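Local coordinates for Non-structural maintenance of chromosomes element 1 homolog (Xenopus laevis, PDB 7DG2), which probably acts, with a MAGE partner, as a RING-type E3 ubiquitin ligase subunit of the SMC5-SMC6 complex in DNA repair, at residues A[28-33]-A[39-44]; A[95-100]-A[132-137]; A[100-105]-A[144-149]. All coordinates share one frame; numbering follows the deposited sequence.

Contact 1 of 3, residues A[28-33]-A[39-44]; sequences ALHRHC and VHYMHD
Arg-31 and Tyr-41 bring the two backbones closest, their CA atoms 6.0 Å apart, where the irregular loop 39-44 folds back along the helical segment 28-33. No hydrogen bond joins the segments directly, and the contact is carried by side chains. Tyr-41 points toward the helix and lays one ring face over Arg-31: the CG atom of Arg-31 lies 3.7 Å from the centroid of the Tyr-41 ring and 11° off its normal, a CH-pi contact. The arginine chain is extended from CG to NE, with chi1 at -176°, which carries its methylenes across that face; Arg-31 CD stands 3.6 Å from Tyr-41 CE2. Beyond the ring, the guanidinium forms a salt bridge with Glu-35, one helical turn further on. The backbone N of His-43 lies over the centre of the opposite face of the tyrosine. The loop between helices 23-36 and 46-57 thus doubles back over the last turns of the first helix, within the Nse1 family region. His-30 adds an edge-to-face aromatic pair, in which the Tyr-41 edge is turned to the imidazole face, with centroids 5.3 Å apart and planes at 69°. At the imidazole edge, His-30 CE1 is 3.7 Å from Met-42 O. One water bridges the two rings in the plane of both, 2.8 Å from His-30 ND1 and 3.0 Å from Tyr-41 OH, so these two polar atoms share it. The imidazole also meets the ring of Phe-49 from helix 46-57.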
loop_
_atom_site.group_PDB
_atom_site.type_symbol
_atom_site.label_atom_id
_atom_site.label_comp_id
_atom_site.label_asym_id
_atom_site.label_seq_id
_atom_site.Cartn_x
_atom_site.Cartn_y
_atom_site.Cartn_z
ATOM N N ALA A 28 -2.991 -18.791 8.208
ATOM C CA ALA A 28 -2.034 -18.486 9.267
ATOM C C ALA A 28 -2.242 -17.077 9.806
ATOM O O ALA A 28 -2.118 -16.843 11.013
ATOM C CB ALA A 28 -0.605 -18.656 8.761
ATOM N N LEU A 29 -2.568 -16.131 8.921
ATOM C CA LEU A 29 -2.851 -14.765 9.355
ATOM C C LEU A 29 -4.082 -14.714 10.255
ATOM O O LEU A 29 -4.077 -14.040 11.290
ATOM C CB LEU A 29 -3.032 -13.861 8.126
ATOM C CG LEU A 29 -3.492 -12.433 8.389
ATOM C CD1 LEU A 29 -2.410 -11.705 9.172
ATOM C CD2 LEU A 29 -3.821 -11.697 7.060
ATOM N N HIS A 30 -5.147 -15.423 9.876
ATOM C CA HIS A 30 -6.347 -15.493 10.700
ATOM C C HIS A 30 -6.005 -15.960 12.110
ATOM O O HIS A 30 -6.394 -15.329 13.102
ATOM C CB HIS A 30 -7.348 -16.439 10.037
ATOM C CG HIS A 30 -8.569 -16.713 10.852
ATOM N ND1 HIS A 30 -9.182 -17.951 10.869
ATOM C CD2 HIS A 30 -9.311 -15.910 11.647
ATOM C CE1 HIS A 30 -10.238 -17.898 11.661
ATOM N NE2 HIS A 30 -10.338 -16.675 12.146
ATOM N N ARG A 31 -5.266 -17.064 12.206
ATOM C CA ARG A 31 -4.856 -17.590 13.505
ATOM C C ARG A 31 -4.053 -16.563 14.285
ATOM O O ARG A 31 -4.302 -16.328 15.474
ATOM C CB ARG A 31 -4.024 -18.852 13.319
ATOM C CG ARG A 31 -3.641 -19.496 14.645
ATOM C CD ARG A 31 -3.006 -20.833 14.385
ATOM N NE ARG A 31 -2.433 -21.388 15.603
ATOM C CZ ARG A 31 -1.867 -22.586 15.676
ATOM N NH1 ARG A 31 -1.804 -23.362 14.601
ATOM N NH2 ARG A 31 -1.364 -23.005 16.829
ATOM N N HIS A 32 -3.073 -15.941 13.625
ATOM C CA HIS A 32 -2.216 -14.990 14.324
ATOM C C HIS A 32 -3.004 -13.773 14.795
ATOM O O HIS A 32 -2.778 -13.272 15.904
ATOM C CB HIS A 32 -1.051 -14.576 13.421
ATOM C CG HIS A 32 0.085 -13.946 14.162
ATOM N ND1 HIS A 32 0.846 -14.636 15.083
ATOM C CD2 HIS A 32 0.587 -12.690 14.121
ATOM C CE1 HIS A 32 1.766 -13.829 15.582
ATOM N NE2 HIS A 32 1.632 -12.643 15.013
ATOM N N CYS A 33 -3.947 -13.285 13.972
ATOM C CA CYS A 33 -4.774 -12.155 14.386
ATOM C C CYS A 33 -5.611 -12.499 15.613
ATOM O O CYS A 33 -5.806 -11.658 16.494
ATOM C CB CYS A 33 -5.686 -11.710 13.245
ATOM S SG CYS A 33 -4.782 -10.986 11.873
ATOM N N VAL A 39 -8.803 -13.332 20.959
ATOM C CA VAL A 39 -10.052 -13.850 20.413
ATOM C C VAL A 39 -9.885 -15.354 20.260
ATOM O O VAL A 39 -8.847 -15.816 19.770
ATOM C CB VAL A 39 -10.375 -13.197 19.055
ATOM C CG1 VAL A 39 -11.505 -13.937 18.348
ATOM C CG2 VAL A 39 -10.717 -11.730 19.239
ATOM N N HIS A 40 -10.890 -16.125 20.673
ATOM C CA HIS A 40 -10.754 -17.577 20.583
ATOM C C HIS A 40 -10.596 -17.999 19.127
ATOM O O HIS A 40 -11.481 -17.752 18.305
ATOM C CB HIS A 40 -11.963 -18.272 21.208
ATOM C CG HIS A 40 -11.818 -19.760 21.292
ATOM N ND1 HIS A 40 -11.680 -20.431 22.490
ATOM C CD2 HIS A 40 -11.760 -20.706 20.324
ATOM C CE1 HIS A 40 -11.555 -21.725 22.256
ATOM N NE2 HIS A 40 -11.599 -21.919 20.950
ATOM N N TYR A 41 -9.469 -18.638 18.801
ATOM C CA TYR A 41 -9.203 -19.034 17.425
ATOM C C TYR A 41 -9.978 -20.302 17.094
ATOM O O TYR A 41 -9.807 -21.325 17.766
ATOM C CB TYR A 41 -7.712 -19.268 17.190
ATOM C CG TYR A 41 -7.421 -19.920 15.847
ATOM C CD1 TYR A 41 -7.786 -19.295 14.651
ATOM C CD2 TYR A 41 -6.785 -21.158 15.771
ATOM C CE1 TYR A 41 -7.527 -19.885 13.422
ATOM C CE2 TYR A 41 -6.525 -21.759 14.550
ATOM C CZ TYR A 41 -6.897 -21.111 13.377
ATOM O OH TYR A 41 -6.645 -21.684 12.156
ATOM N N MET A 42 -10.812 -20.237 16.056
ATOM C CA MET A 42 -11.606 -21.375 15.601
ATOM C C MET A 42 -11.200 -21.697 14.169
ATOM O O MET A 42 -11.549 -20.961 13.237
ATOM C CB MET A 42 -13.102 -21.071 15.701
ATOM C CG MET A 42 -13.540 -20.659 17.090
ATOM S SD MET A 42 -15.305 -20.252 17.169
ATOM C CE MET A 42 -15.470 -19.933 18.925
ATOM N N HIS A 43 -10.474 -22.803 13.996
ATOM C CA HIS A 43 -9.967 -23.186 12.686
ATOM C C HIS A 43 -11.075 -23.383 11.659
ATOM O O HIS A 43 -10.798 -23.336 10.454
ATOM C CB HIS A 43 -9.146 -24.475 12.794
ATOM C CG HIS A 43 -9.982 -25.696 13.027
ATOM N ND1 HIS A 43 -10.225 -26.208 14.285
ATOM C CD2 HIS A 43 -10.652 -26.493 12.160
ATOM C CE1 HIS A 43 -11.003 -27.270 14.183
ATOM N NE2 HIS A 43 -11.281 -27.462 12.905
ATOM N N ASP A 44 -12.313 -23.607 12.104
ATOM C CA ASP A 44 -13.430 -23.930 11.227
ATOM C C ASP A 44 -14.267 -22.714 10.856
ATOM O O ASP A 44 -15.319 -22.868 10.227
ATOM C CB ASP A 44 -14.333 -24.987 11.881
ATOM C CG ASP A 44 -14.896 -24.536 13.229
ATOM O OD1 ASP A 44 -14.247 -23.736 13.933
ATOM O OD2 ASP A 44 -15.997 -24.992 13.615
HETATM O O HOH W 1 -7.679 -20.076 9.793
#

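Contact 2 of 3, residues A[95-100]-A[132-137]; sequences AENELE and KKMKKK
Lys-132 and Asn-97 form the polar link of this contact, and their CA atoms, 6.3 Å apart, mark the nearest approach of the backbones. The carbonyl O of Lys-132 accepts a hydrogen bond from Asn-97 ND2 at 3.0 Å, with an N-H...O angle of 179°. The acceptor lies in the plane of the asparagine amide, while the donor sits above the carbonyl plane, 40° out of it. With chi1 at 61°, Asn-97 CG lies between its own backbone N and carbonyl carbon, and the amide is directed at the loop. The Lys-132 side chain leads away, leaving its CB 3.9 Å from Asn-97 ND2. Met-134 then points toward the helix: its CG is 3.6 Å from Asn-97 ND2, and the bend at chi3 brings CE to 3.5 Å from Asn-97 O. Its SD also lies 4.2 Å from Glu-98 CG. Glu-98, three residues after the N-cap Ala-95, turns back so that its OE2 accepts from Ala-95 N at 2.8 Å, the N3-side-chain half of a capping box. This amide-to-loop-carbonyl tie, beside the half capping box, joins the start of helix 96-111 to the lead-in of helix 136-148 in a helix-turn-helix clan region.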
loop_
_atom_site.group_PDB
_atom_site.type_symbol
_atom_site.label_atom_id
_atom_site.label_comp_id
_atom_site.label_asym_id
_atom_site.label_seq_id
_atom_site.Cartn_x
_atom_site.Cartn_y
_atom_site.Cartn_z
ATOM N N ALA A 95 0.078 8.018 -13.047
ATOM C CA ALA A 95 -0.316 9.139 -13.882
ATOM C C ALA A 95 -1.188 8.664 -15.046
ATOM O O ALA A 95 -1.292 7.472 -15.339
ATOM C CB ALA A 95 0.919 9.875 -14.401
ATOM N N GLU A 96 -1.820 9.628 -15.721
ATOM C CA GLU A 96 -2.746 9.291 -16.793
ATOM C C GLU A 96 -2.049 8.526 -17.909
ATOM O O GLU A 96 -2.585 7.527 -18.403
ATOM C CB GLU A 96 -3.406 10.559 -17.342
ATOM C CG GLU A 96 -4.485 11.115 -16.428
ATOM C CD GLU A 96 -5.282 12.224 -17.083
ATOM O OE1 GLU A 96 -5.544 12.128 -18.302
ATOM O OE2 GLU A 96 -5.632 13.190 -16.378
ATOM N N ASN A 97 -0.857 8.970 -18.326
ATOM C CA ASN A 97 -0.205 8.252 -19.423
ATOM C C ASN A 97 0.262 6.875 -18.975
ATOM O O ASN A 97 0.256 5.931 -19.776
ATOM C CB ASN A 97 0.955 9.063 -20.025
ATOM C CG ASN A 97 2.065 9.367 -19.040
ATOM O OD1 ASN A 97 1.915 9.215 -17.825
ATOM N ND2 ASN A 97 3.194 9.836 -19.566
ATOM N N GLU A 98 0.628 6.734 -17.698
ATOM C CA GLU A 98 0.999 5.425 -17.165
ATOM C C GLU A 98 -0.180 4.458 -17.182
ATOM O O GLU A 98 -0.013 3.274 -17.502
ATOM C CB GLU A 98 1.545 5.586 -15.741
ATOM C CG GLU A 98 2.801 6.464 -15.695
ATOM C CD GLU A 98 3.360 6.641 -14.295
ATOM O OE1 GLU A 98 4.601 6.746 -14.152
ATOM O OE2 GLU A 98 2.561 6.685 -13.337
ATOM N N LEU A 99 -1.376 4.938 -16.826
ATOM C CA LEU A 99 -2.551 4.076 -16.844
ATOM C C LEU A 99 -3.041 3.820 -18.268
ATOM O O LEU A 99 -3.617 2.757 -18.540
ATOM C CB LEU A 99 -3.658 4.691 -15.976
ATOM C CG LEU A 99 -3.298 4.643 -14.488
ATOM C CD1 LEU A 99 -4.403 5.240 -13.614
ATOM C CD2 LEU A 99 -3.002 3.197 -14.066
ATOM N N GLU A 100 -2.812 4.759 -19.194
ATOM C CA GLU A 100 -3.089 4.451 -20.594
ATOM C C GLU A 100 -2.233 3.277 -21.059
ATOM O O GLU A 100 -2.726 2.354 -21.729
ATOM C CB GLU A 100 -2.831 5.672 -21.482
ATOM C CG GLU A 100 -3.311 5.429 -22.920
ATOM C CD GLU A 100 -2.920 6.529 -23.900
ATOM O OE1 GLU A 100 -2.805 6.217 -25.113
ATOM O OE2 GLU A 100 -2.714 7.683 -23.461
ATOM N N LYS A 132 1.362 12.062 -23.213
ATOM C CA LYS A 132 2.765 12.438 -23.054
ATOM C C LYS A 132 3.665 11.219 -23.181
ATOM O O LYS A 132 3.443 10.202 -22.521
ATOM C CB LYS A 132 2.967 13.108 -21.695
ATOM C CG LYS A 132 4.399 13.535 -21.402
ATOM C CD LYS A 132 4.442 14.440 -20.189
ATOM C CE LYS A 132 5.854 14.928 -19.876
ATOM N NZ LYS A 132 6.646 13.900 -19.142
ATOM N N LYS A 133 4.678 11.311 -24.046
ATOM C CA LYS A 133 5.481 10.136 -24.363
ATOM C C LYS A 133 6.408 9.760 -23.217
ATOM O O LYS A 133 6.875 10.612 -22.454
ATOM C CB LYS A 133 6.309 10.371 -25.628
ATOM C CG LYS A 133 5.499 10.314 -26.895
ATOM C CD LYS A 133 4.804 8.970 -27.065
ATOM C CE LYS A 133 4.573 8.704 -28.534
ATOM N NZ LYS A 133 5.864 8.744 -29.288
ATOM N N MET A 134 6.647 8.457 -23.089
ATOM C CA MET A 134 7.517 7.887 -22.068
ATOM C C MET A 134 8.744 7.275 -22.737
ATOM O O MET A 134 8.621 6.580 -23.748
ATOM C CB MET A 134 6.771 6.821 -21.250
ATOM C CG MET A 134 5.626 7.391 -20.410
ATOM S SD MET A 134 4.715 6.166 -19.420
ATOM C CE MET A 134 3.623 5.455 -20.609
ATOM N N LYS A 135 9.916 7.533 -22.166
ATOM C CA LYS A 135 11.147 6.909 -22.635
ATOM C C LYS A 135 11.165 5.420 -22.288
ATOM O O LYS A 135 10.413 4.949 -21.437
ATOM C CB LYS A 135 12.359 7.596 -22.006
ATOM C CG LYS A 135 12.426 9.102 -22.241
ATOM C CD LYS A 135 12.554 9.410 -23.723
ATOM C CE LYS A 135 12.747 10.896 -23.978
ATOM N NZ LYS A 135 12.829 11.167 -25.442
ATOM N N LYS A 136 12.061 4.677 -22.946
ATOM C CA LYS A 136 12.259 3.269 -22.601
ATOM C C LYS A 136 12.530 3.091 -21.107
ATOM O O LYS A 136 11.938 2.223 -20.448
ATOM C CB LYS A 136 13.407 2.695 -23.430
ATOM C CG LYS A 136 13.840 1.296 -23.038
ATOM C CD LYS A 136 14.791 0.729 -24.087
ATOM C CE LYS A 136 15.675 -0.362 -23.509
ATOM N NZ LYS A 136 14.902 -1.556 -23.086
ATOM N N LYS A 137 13.431 3.906 -20.555
ATOM C CA LYS A 137 13.779 3.778 -19.143
ATOM C C LYS A 137 12.554 3.960 -18.262
ATOM O O LYS A 137 12.357 3.212 -17.296
ATOM C CB LYS A 137 14.863 4.794 -18.772
ATOM C CG LYS A 137 15.564 4.516 -17.449
ATOM C CD LYS A 137 16.802 5.398 -17.302
ATOM C CE LYS A 137 17.600 5.048 -16.054
ATOM N NZ LYS A 137 16.851 5.364 -14.802
#

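Contact 3 of 3, residues A[100-105]-A[144-149]; sequences ELFRKT and QSFVQE
Helices 96-111 and 136-148 of the Nse1 family region, which belongs to the helix-turn-helix clan, meet here through a T-shaped phenylalanine pair, Phe-102 against Phe-146. The backbones stay well apart: the nearest CA atoms, those of Phe-102 and Phe-146, are 8.6 Å from each other, and no hydrogen bond crosses, so two buried aromatic side chains span the gap. The edge of Phe-102 is turned to the face of Phe-146, with ring centroids 5.1 Å apart and planes at 68°. Phe-102 CD1 stands over the centre of the Phe-146 ring, 3.8 Å above its plane, and is the ring atom that makes the approach. The methylene takes part too, since Phe-102 CB lies 3.7 Å from Phe-146 CZ. Different first torsions bring the rings together: Phe-102 has CG anti to its N (chi1 -179°), whereas Phe-146 has CG anti to its carbonyl carbon (chi1 -71°). On helix 96-111, Thr-105 OG1 donates to Leu-101 O at 2.9 Å, from the face of the carbonyl plane opposite that of the backbone donor Thr-105 N. Two bonds thus grip Leu-101 O, and one of them uses the hydroxyl of buried Thr-105. Both phenylalanines continue onto Leu-152 of strand 152-155, and Phe-146 has a second edge-to-face partner in Tyr-94. Phe-102 also packs on Met-71 of the Nse4 chain. Three helices, 96-111, 119-128 and 136-148, followed by strands 152-155 and 158-161, are consistent with a winged-helix domain of the helix-turn-helix clan, and this pair sits in its core.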
loop_
_atom_site.group_PDB
_atom_site.type_symbol
_atom_site.label_atom_id
_atom_site.label_comp_id
_atom_site.label_asym_id
_atom_site.label_seq_id
_atom_site.Cartn_x
_atom_site.Cartn_y
_atom_site.Cartn_z
ATOM N N GLU A 100 -2.812 4.759 -19.194
ATOM C CA GLU A 100 -3.089 4.451 -20.594
ATOM C C GLU A 100 -2.233 3.277 -21.059
ATOM O O GLU A 100 -2.726 2.354 -21.729
ATOM C CB GLU A 100 -2.831 5.672 -21.482
ATOM C CG GLU A 100 -3.311 5.429 -22.920
ATOM C CD GLU A 100 -2.920 6.529 -23.900
ATOM O OE1 GLU A 100 -2.805 6.217 -25.113
ATOM O OE2 GLU A 100 -2.714 7.683 -23.461
ATOM N N LEU A 101 -0.955 3.279 -20.689
ATOM C CA LEU A 101 -0.098 2.170 -21.095
ATOM C C LEU A 101 -0.531 0.885 -20.401
ATOM O O LEU A 101 -0.509 -0.184 -21.016
ATOM C CB LEU A 101 1.373 2.482 -20.804
ATOM C CG LEU A 101 2.376 1.391 -21.210
ATOM C CD1 LEU A 101 2.276 1.082 -22.716
ATOM C CD2 LEU A 101 3.802 1.794 -20.851
ATOM N N PHE A 102 -0.950 0.970 -19.128
ATOM C CA PHE A 102 -1.468 -0.221 -18.462
ATOM C C PHE A 102 -2.658 -0.790 -19.228
ATOM O O PHE A 102 -2.732 -2.003 -19.472
ATOM C CB PHE A 102 -1.875 0.070 -17.003
ATOM C CG PHE A 102 -2.378 -1.160 -16.301
ATOM C CD1 PHE A 102 -1.488 -2.091 -15.804
ATOM C CD2 PHE A 102 -3.736 -1.418 -16.209
ATOM C CE1 PHE A 102 -1.956 -3.250 -15.198
ATOM C CE2 PHE A 102 -4.201 -2.577 -15.626
ATOM C CZ PHE A 102 -3.302 -3.490 -15.123
ATOM N N ARG A 103 -3.590 0.078 -19.646
ATOM C CA ARG A 103 -4.782 -0.410 -20.330
ATOM C C ARG A 103 -4.432 -1.038 -21.674
ATOM O O ARG A 103 -4.985 -2.087 -22.027
ATOM C CB ARG A 103 -5.797 0.713 -20.526
ATOM C CG ARG A 103 -6.424 1.197 -19.206
ATOM C CD ARG A 103 -7.660 2.076 -19.452
ATOM N NE ARG A 103 -7.378 3.226 -20.303
ATOM C CZ ARG A 103 -6.964 4.414 -19.860
ATOM N NH1 ARG A 103 -6.737 5.403 -20.722
ATOM N NH2 ARG A 103 -6.766 4.617 -18.563
ATOM N N LYS A 104 -3.521 -0.418 -22.433
ATOM C CA LYS A 104 -3.149 -1.004 -23.724
ATOM C C LYS A 104 -2.398 -2.314 -23.536
ATOM O O LYS A 104 -2.563 -3.250 -24.330
ATOM C CB LYS A 104 -2.308 -0.022 -24.552
ATOM C CG LYS A 104 -3.020 1.285 -24.922
ATOM C CD LYS A 104 -4.334 1.037 -25.657
ATOM C CE LYS A 104 -4.114 0.428 -27.037
ATOM N NZ LYS A 104 -5.414 0.254 -27.773
ATOM N N THR A 105 -1.565 -2.404 -22.490
ATOM C CA THR A 105 -0.867 -3.659 -22.201
ATOM C C THR A 105 -1.853 -4.751 -21.797
ATOM O O THR A 105 -1.767 -5.897 -22.263
ATOM C CB THR A 105 0.173 -3.419 -21.096
ATOM O OG1 THR A 105 1.138 -2.450 -21.547
ATOM C CG2 THR A 105 0.897 -4.713 -20.725
ATOM N N GLN A 144 8.275 -2.276 -13.619
ATOM C CA GLN A 144 8.728 -2.826 -12.346
ATOM C C GLN A 144 7.785 -2.434 -11.212
ATOM O O GLN A 144 7.564 -3.225 -10.285
ATOM C CB GLN A 144 10.162 -2.382 -12.044
ATOM C CG GLN A 144 10.713 -2.954 -10.730
ATOM C CD GLN A 144 10.619 -4.489 -10.652
ATOM O OE1 GLN A 144 11.223 -5.204 -11.462
ATOM N NE2 GLN A 144 9.858 -4.995 -9.673
ATOM N N SER A 145 7.194 -1.243 -11.290
ATOM C CA SER A 145 6.194 -0.852 -10.303
ATOM C C SER A 145 4.944 -1.720 -10.415
ATOM O O SER A 145 4.422 -2.195 -9.403
ATOM C CB SER A 145 5.840 0.631 -10.457
ATOM O OG SER A 145 4.812 0.984 -9.540
ATOM N N PHE A 146 4.444 -1.935 -11.642
ATOM C CA PHE A 146 3.269 -2.786 -11.816
ATOM C C PHE A 146 3.518 -4.181 -11.260
ATOM O O PHE A 146 2.603 -4.808 -10.724
ATOM C CB PHE A 146 2.877 -2.880 -13.296
ATOM C CG PHE A 146 2.276 -1.612 -13.867
ATOM C CD1 PHE A 146 1.566 -0.735 -13.072
ATOM C CD2 PHE A 146 2.414 -1.325 -15.215
ATOM C CE1 PHE A 146 1.016 0.434 -13.598
ATOM C CE2 PHE A 146 1.860 -0.165 -15.757
ATOM C CZ PHE A 146 1.165 0.716 -14.949
ATOM N N VAL A 147 4.750 -4.686 -11.387
ATOM C CA VAL A 147 5.068 -6.001 -10.828
ATOM C C VAL A 147 5.137 -5.930 -9.308
ATOM O O VAL A 147 4.569 -6.775 -8.605
ATOM C CB VAL A 147 6.378 -6.535 -11.432
ATOM C CG1 VAL A 147 6.906 -7.708 -10.626
ATOM C CG2 VAL A 147 6.127 -6.938 -12.889
ATOM N N GLN A 148 5.814 -4.911 -8.781
ATOM C CA GLN A 148 5.927 -4.758 -7.333
ATOM C C GLN A 148 4.557 -4.627 -6.678
ATOM O O GLN A 148 4.322 -5.189 -5.600
ATOM C CB GLN A 148 6.801 -3.546 -7.015
ATOM C CG GLN A 148 6.713 -3.060 -5.574
ATOM C CD GLN A 148 7.410 -3.989 -4.606
ATOM O OE1 GLN A 148 8.261 -4.790 -5.001
ATOM N NE2 GLN A 148 7.043 -3.898 -3.324
ATOM N N GLU A 149 3.637 -3.892 -7.310
ATOM C CA GLU A 149 2.301 -3.702 -6.749
ATOM C C GLU A 149 1.335 -4.840 -7.076
ATOM O O GLU A 149 0.150 -4.742 -6.736
ATOM C CB GLU A 149 1.707 -2.377 -7.236
ATOM C CG GLU A 149 2.571 -1.178 -6.918
ATOM C CD GLU A 149 2.751 -0.962 -5.429
ATOM O OE1 GLU A 149 1.724 -0.890 -4.719
ATOM O OE2 GLU A 149 3.916 -0.870 -4.981
#

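In the fold
Contacts 2 and 3 hold the same pair of elements, helix 96-111 and the chain of helix 136-148 with its lead-in loop; their centres are about 10 Å apart and their segments overlap at Glu-100. They also touch, Met-134 CE lying 3.7 Å from Leu-101 CD2. Contact 2 is at the surface and relies on an amide-to-carbonyl bond and a methionine, while contact 3 is buried and purely apolar across its segments. Contact 1 is partly buried and local in sequence, joining a helix to the loop that follows it; it combines ring packing with a water bridge. Its centre lies about 44 Å from that of contact 2, on the opposite side of the chain's centre.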